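Local coordinates for protein Niban 2 (Homo sapiens, PDB 7CTP) that may suppress apoptosis and promote melanoma cell invasion, here represented by its PH domain and the long helices around it, at residues A[36-48]-A[301-315]. Numbering follows the deposited sequence.
Sequences GVALFNSMRHEIE and QAVIRTDMDQIITSK
Phe40 of segment 36-48 plugs into a hole formed by Ile304, Met308, Ile311 and Lys315 of segment 301-315. Ile311 CG2 rides over one ring face in a CH-pi contact, 3.9 Å from the ring centroid, while Ile312 CG1 meets the ring edge near its plane. Met308 SD approaches Phe40 CE1 obliquely to 3.6 Å, a Met-aromatic contact, and Lys315 CE lies 3.6 Å from Phe40 CE2. The Phe40 ring reaches across to the other helix because chi1 of 173° turns CG away from the backbone N. Cutting Phe40 back to an alanine is likely to leave this hole unfilled and Lys315 CE without its aromatic partner. Met308 returns the interlocking as a knob among Phe40, Met43, Arg44 and Ile47; bends at chi2 and chi3 bring its CE to 3.8 Å from Ile47 CD1. On one flank, Leu39 CG packs against Ile304 CD1 at 3.7 Å, and Met43 CE rests over a face of the Arg305 guanidinium. On another, Ile312 CG1 lies over the centre of one face of the Arg44 guanidinium, which also forms a salt bridge within its own helix, its NE making a weak hydrogen bond to Glu48 OE2. No hydrogen bond joins the segments. Lys315 NZ is hydrogen-bonded to Phe529 O and Gln301 OE1 to Gln297 NE2. The axes cross at -56° with 10.3 Å between them, and the second helix is kinked near Asp309 and Gln310. This knobs-into-holes packing joins the C-terminal end of helix 10-48 to the middle of helix 260-337, with the loop around Phe529 and Leu531 packed alongside, in the helical part of the chain outside the PH-domain sheet.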
loop_
_atom_site.group_PDB
_atom_site.type_symbol
_atom_site.label_atom_id
_atom_site.label_comp_id
_atom_site.label_asym_id
_atom_site.label_seq_id
_atom_site.Cartn_x
_atom_site.Cartn_y
_atom_site.Cartn_z
ATOM N N GLY A 36 -19.543 -9.767 -5.589
ATOM C CA GLY A 36 -20.793 -9.184 -6.041
ATOM C C GLY A 36 -21.219 -7.978 -5.224
ATOM O O GLY A 36 -21.928 -7.101 -5.729
ATOM N N VAL A 37 -20.814 -7.928 -3.956
ATOM C CA VAL A 37 -21.112 -6.765 -3.128
ATOM C C VAL A 37 -20.317 -5.563 -3.621
ATOM O O VAL A 37 -20.852 -4.460 -3.778
ATOM C CB VAL A 37 -20.817 -7.069 -1.645
ATOM C CG1 VAL A 37 -20.974 -5.801 -0.790
ATOM C CG2 VAL A 37 -21.707 -8.203 -1.118
ATOM N N ALA A 38 -19.023 -5.767 -3.886
ATOM C CA ALA A 38 -18.197 -4.700 -4.437
ATOM C C ALA A 38 -18.737 -4.219 -5.776
ATOM O O ALA A 38 -18.717 -3.014 -6.066
ATOM C CB ALA A 38 -16.752 -5.176 -4.590
ATOM N N LEU A 39 -19.201 -5.154 -6.613
ATOM C CA LEU A 39 -19.779 -4.792 -7.904
ATOM C C LEU A 39 -21.039 -3.958 -7.719
ATOM O O LEU A 39 -21.213 -2.919 -8.368
ATOM C CB LEU A 39 -20.085 -6.055 -8.710
ATOM C CG LEU A 39 -20.712 -5.845 -10.096
ATOM C CD1 LEU A 39 -19.738 -5.119 -11.010
ATOM C CD2 LEU A 39 -21.100 -7.196 -10.690
ATOM N N PHE A 40 -21.928 -4.395 -6.826
ATOM C CA PHE A 40 -23.145 -3.629 -6.573
ATOM C C PHE A 40 -22.825 -2.221 -6.074
ATOM O O PHE A 40 -23.434 -1.239 -6.520
ATOM C CB PHE A 40 -24.034 -4.350 -5.564
ATOM C CG PHE A 40 -25.213 -3.533 -5.141
ATOM C CD1 PHE A 40 -26.326 -3.436 -5.958
ATOM C CD2 PHE A 40 -25.193 -2.822 -3.949
ATOM C CE1 PHE A 40 -27.410 -2.665 -5.583
ATOM C CE2 PHE A 40 -26.279 -2.048 -3.572
ATOM C CZ PHE A 40 -27.390 -1.978 -4.391
ATOM N N ASN A 41 -21.889 -2.100 -5.127
ATOM C CA ASN A 41 -21.591 -0.777 -4.571
ATOM C C ASN A 41 -21.027 0.157 -5.634
ATOM O O ASN A 41 -21.361 1.351 -5.672
ATOM C CB ASN A 41 -20.616 -0.892 -3.398
ATOM C CG ASN A 41 -21.240 -1.550 -2.180
ATOM O OD1 ASN A 41 -22.453 -1.484 -1.971
ATOM N ND2 ASN A 41 -20.403 -2.180 -1.360
ATOM N N SER A 42 -20.167 -0.367 -6.505
ATOM C CA SER A 42 -19.576 0.458 -7.549
ATOM C C SER A 42 -20.638 0.865 -8.556
ATOM O O SER A 42 -20.721 2.034 -8.955
ATOM C CB SER A 42 -18.430 -0.287 -8.236
ATOM O OG SER A 42 -17.905 0.459 -9.332
ATOM N N MET A 43 -21.484 -0.086 -8.956
ATOM C CA MET A 43 -22.532 0.244 -9.916
ATOM C C MET A 43 -23.545 1.208 -9.324
ATOM O O MET A 43 -24.060 2.080 -10.033
ATOM C CB MET A 43 -23.221 -1.022 -10.407
ATOM C CG MET A 43 -22.339 -1.829 -11.311
ATOM S SD MET A 43 -23.240 -3.221 -11.987
ATOM C CE MET A 43 -24.393 -2.375 -13.090
ATOM N N ARG A 44 -23.839 1.081 -8.030
ATOM C CA ARG A 44 -24.779 2.018 -7.427
ATOM C C ARG A 44 -24.222 3.435 -7.467
ATOM O O ARG A 44 -24.952 4.387 -7.776
ATOM C CB ARG A 44 -25.119 1.605 -5.999
ATOM C CG ARG A 44 -26.265 2.417 -5.404
ATOM C CD ARG A 44 -26.579 1.968 -3.996
ATOM N NE ARG A 44 -27.599 2.802 -3.370
ATOM C CZ ARG A 44 -27.957 2.699 -2.095
ATOM N NH1 ARG A 44 -27.373 1.798 -1.317
ATOM N NH2 ARG A 44 -28.898 3.492 -1.598
ATOM N N HIS A 45 -22.920 3.587 -7.195
ATOM C CA HIS A 45 -22.293 4.905 -7.247
ATOM C C HIS A 45 -22.376 5.497 -8.649
ATOM O O HIS A 45 -22.724 6.670 -8.821
ATOM C CB HIS A 45 -20.836 4.819 -6.786
ATOM C CG HIS A 45 -20.672 4.811 -5.299
ATOM N ND1 HIS A 45 -21.326 5.699 -4.473
ATOM C CD2 HIS A 45 -19.928 4.020 -4.490
ATOM C CE1 HIS A 45 -20.993 5.455 -3.217
ATOM N NE2 HIS A 45 -20.146 4.442 -3.200
ATOM N N GLU A 46 -22.064 4.693 -9.669
ATOM C CA GLU A 46 -22.074 5.194 -11.041
ATOM C C GLU A 46 -23.487 5.558 -11.478
ATOM O O GLU A 46 -23.726 6.656 -11.996
ATOM C CB GLU A 46 -21.466 4.157 -11.986
ATOM C CG GLU A 46 -19.979 3.920 -11.754
ATOM C CD GLU A 46 -19.435 2.738 -12.538
ATOM O OE1 GLU A 46 -20.123 1.701 -12.614
ATOM O OE2 GLU A 46 -18.311 2.846 -13.071
ATOM N N ILE A 47 -24.442 4.656 -11.239
ATOM C CA ILE A 47 -25.799 4.833 -11.745
ATOM C C ILE A 47 -26.500 5.982 -11.030
ATOM O O ILE A 47 -27.250 6.753 -11.648
ATOM C CB ILE A 47 -26.579 3.512 -11.611
ATOM C CG1 ILE A 47 -26.102 2.506 -12.660
ATOM C CG2 ILE A 47 -28.078 3.753 -11.728
ATOM C CD1 ILE A 47 -26.582 1.094 -12.412
ATOM N N GLU A 48 -26.273 6.118 -9.727
ATOM C CA GLU A 48 -26.856 7.219 -8.975
ATOM C C GLU A 48 -26.028 8.494 -9.063
ATOM O O GLU A 48 -26.482 9.544 -8.596
ATOM C CB GLU A 48 -27.048 6.809 -7.510
ATOM C CG GLU A 48 -28.122 5.728 -7.320
ATOM C CD GLU A 48 -28.452 5.444 -5.864
ATOM O OE1 GLU A 48 -29.561 4.932 -5.600
ATOM O OE2 GLU A 48 -27.611 5.722 -4.988
ATOM N N GLN A 301 -24.016 -7.784 -13.583
ATOM C CA GLN A 301 -24.305 -6.388 -13.900
ATOM C C GLN A 301 -25.740 -6.220 -14.383
ATOM O O GLN A 301 -26.424 -5.262 -14.005
ATOM C CB GLN A 301 -23.315 -5.867 -14.946
ATOM C CG GLN A 301 -21.878 -5.809 -14.423
ATOM C CD GLN A 301 -20.866 -5.489 -15.503
ATOM O OE1 GLN A 301 -19.660 -5.540 -15.264
ATOM N NE2 GLN A 301 -21.348 -5.149 -16.692
ATOM N N ALA A 302 -26.221 -7.159 -15.198
ATOM C CA ALA A 302 -27.577 -7.048 -15.723
ATOM C C ALA A 302 -28.605 -7.130 -14.602
ATOM O O ALA A 302 -29.586 -6.371 -14.594
ATOM C CB ALA A 302 -27.830 -8.133 -16.766
ATOM N N VAL A 303 -28.392 -8.032 -13.639
ATOM C CA VAL A 303 -29.327 -8.157 -12.525
ATOM C C VAL A 303 -29.287 -6.906 -11.651
ATOM O O VAL A 303 -30.332 -6.384 -11.239
ATOM C CB VAL A 303 -29.034 -9.430 -11.709
ATOM C CG1 VAL A 303 -29.892 -9.452 -10.455
ATOM C CG2 VAL A 303 -29.271 -10.687 -12.570
ATOM N N ILE A 304 -28.080 -6.408 -11.356
ATOM C CA ILE A 304 -27.941 -5.200 -10.536
ATOM C C ILE A 304 -28.628 -4.010 -11.197
ATOM O O ILE A 304 -29.332 -3.231 -10.538
ATOM C CB ILE A 304 -26.454 -4.897 -10.271
ATOM C CG1 ILE A 304 -25.866 -5.915 -9.294
ATOM C CG2 ILE A 304 -26.280 -3.457 -9.761
ATOM C CD1 ILE A 304 -24.334 -5.997 -9.339
ATOM N N ARG A 305 -28.414 -3.837 -12.505
ATOM C CA ARG A 305 -28.983 -2.690 -13.205
ATOM C C ARG A 305 -30.502 -2.774 -13.235
ATOM O O ARG A 305 -31.190 -1.769 -13.022
ATOM C CB ARG A 305 -28.415 -2.611 -14.626
ATOM C CG ARG A 305 -28.372 -1.209 -15.211
ATOM C CD ARG A 305 -27.845 -1.242 -16.649
ATOM N NE ARG A 305 -26.481 -1.766 -16.757
ATOM C CZ ARG A 305 -25.381 -1.072 -16.475
ATOM N NH1 ARG A 305 -24.187 -1.627 -16.630
ATOM N NH2 ARG A 305 -25.472 0.181 -16.039
ATOM N N THR A 306 -31.036 -3.971 -13.483
ATOM C CA THR A 306 -32.483 -4.155 -13.557
ATOM C C THR A 306 -33.139 -4.024 -12.185
ATOM O O THR A 306 -34.186 -3.376 -12.041
ATOM C CB THR A 306 -32.796 -5.524 -14.159
ATOM O OG1 THR A 306 -32.227 -5.604 -15.470
ATOM C CG2 THR A 306 -34.299 -5.742 -14.246
ATOM N N ASP A 307 -32.545 -4.644 -11.166
ATOM C CA ASP A 307 -33.180 -4.798 -9.866
ATOM C C ASP A 307 -32.656 -3.826 -8.821
ATOM O O ASP A 307 -32.972 -3.989 -7.640
ATOM C CB ASP A 307 -33.010 -6.231 -9.361
ATOM C CG ASP A 307 -33.833 -7.230 -10.152
ATOM O OD1 ASP A 307 -34.831 -6.811 -10.780
ATOM O OD2 ASP A 307 -33.477 -8.428 -10.149
ATOM N N MET A 308 -31.887 -2.816 -9.239
ATOM C CA MET A 308 -31.250 -1.850 -8.350
ATOM C C MET A 308 -32.144 -1.387 -7.203
ATOM O O MET A 308 -31.774 -1.490 -6.028
ATOM C CB MET A 308 -30.787 -0.650 -9.180
ATOM C CG MET A 308 -30.203 0.486 -8.366
ATOM S SD MET A 308 -28.667 0.016 -7.546
ATOM C CE MET A 308 -27.557 -0.099 -8.955
ATOM N N ASP A 309 -33.335 -0.878 -7.526
ATOM C CA ASP A 309 -34.193 -0.313 -6.487
ATOM C C ASP A 309 -34.658 -1.376 -5.498
ATOM O O ASP A 309 -34.796 -1.099 -4.300
ATOM C CB ASP A 309 -35.391 0.389 -7.124
ATOM C CG ASP A 309 -34.996 1.627 -7.895
ATOM O OD1 ASP A 309 -33.870 2.126 -7.685
ATOM O OD2 ASP A 309 -35.817 2.106 -8.705
ATOM N N GLN A 310 -34.904 -2.594 -5.975
ATOM C CA GLN A 310 -35.352 -3.664 -5.091
ATOM C C GLN A 310 -34.211 -4.159 -4.207
ATOM O O GLN A 310 -34.427 -4.530 -3.044
ATOM C CB GLN A 310 -35.938 -4.808 -5.917
ATOM C CG GLN A 310 -37.265 -4.467 -6.617
ATOM C CD GLN A 310 -37.161 -3.279 -7.575
ATOM O OE1 GLN A 310 -36.340 -3.268 -8.500
ATOM N NE2 GLN A 310 -37.993 -2.262 -7.347
ATOM N N ILE A 311 -32.988 -4.185 -4.746
ATOM C CA ILE A 311 -31.829 -4.549 -3.930
ATOM C C ILE A 311 -31.618 -3.523 -2.820
ATOM O O ILE A 311 -31.390 -3.883 -1.657
ATOM C CB ILE A 311 -30.574 -4.702 -4.812
ATOM C CG1 ILE A 311 -30.773 -5.831 -5.829
ATOM C CG2 ILE A 311 -29.342 -4.999 -3.943
ATOM C CD1 ILE A 311 -29.647 -5.950 -6.841
ATOM N N ILE A 312 -31.729 -2.234 -3.150
ATOM C CA ILE A 312 -31.577 -1.186 -2.139
ATOM C C ILE A 312 -32.627 -1.346 -1.045
ATOM O O ILE A 312 -32.332 -1.233 0.152
ATOM C CB ILE A 312 -31.656 0.204 -2.793
ATOM C CG1 ILE A 312 -30.473 0.426 -3.741
ATOM C CG2 ILE A 312 -31.699 1.296 -1.720
ATOM C CD1 ILE A 312 -30.648 1.634 -4.641
ATOM N N THR A 313 -33.875 -1.605 -1.447
ATOM C CA THR A 313 -34.958 -1.801 -0.488
ATOM C C THR A 313 -34.682 -2.987 0.425
ATOM O O THR A 313 -34.883 -2.917 1.646
ATOM C CB THR A 313 -36.267 -2.005 -1.247
ATOM O OG1 THR A 313 -36.592 -0.788 -1.928
ATOM C CG2 THR A 313 -37.385 -2.400 -0.301
ATOM N N SER A 314 -34.217 -4.092 -0.157
ATOM C CA SER A 314 -33.932 -5.281 0.635
ATOM C C SER A 314 -32.764 -5.031 1.580
ATOM O O SER A 314 -32.796 -5.440 2.748
ATOM C CB SER A 314 -33.653 -6.466 -0.289
ATOM O OG SER A 314 -32.863 -7.454 0.348
ATOM N N LYS A 315 -31.730 -4.337 1.093
ATOM C CA LYS A 315 -30.589 -3.981 1.934
ATOM C C LYS A 315 -31.032 -3.122 3.118
ATOM O O LYS A 315 -30.632 -3.366 4.265
ATOM C CB LYS A 315 -29.527 -3.266 1.088
ATOM C CG LYS A 315 -28.104 -3.303 1.670
ATOM C CD LYS A 315 -27.038 -2.796 0.671
ATOM C CE LYS A 315 -26.710 -3.816 -0.440
ATOM N NZ LYS A 315 -25.333 -4.444 -0.329
#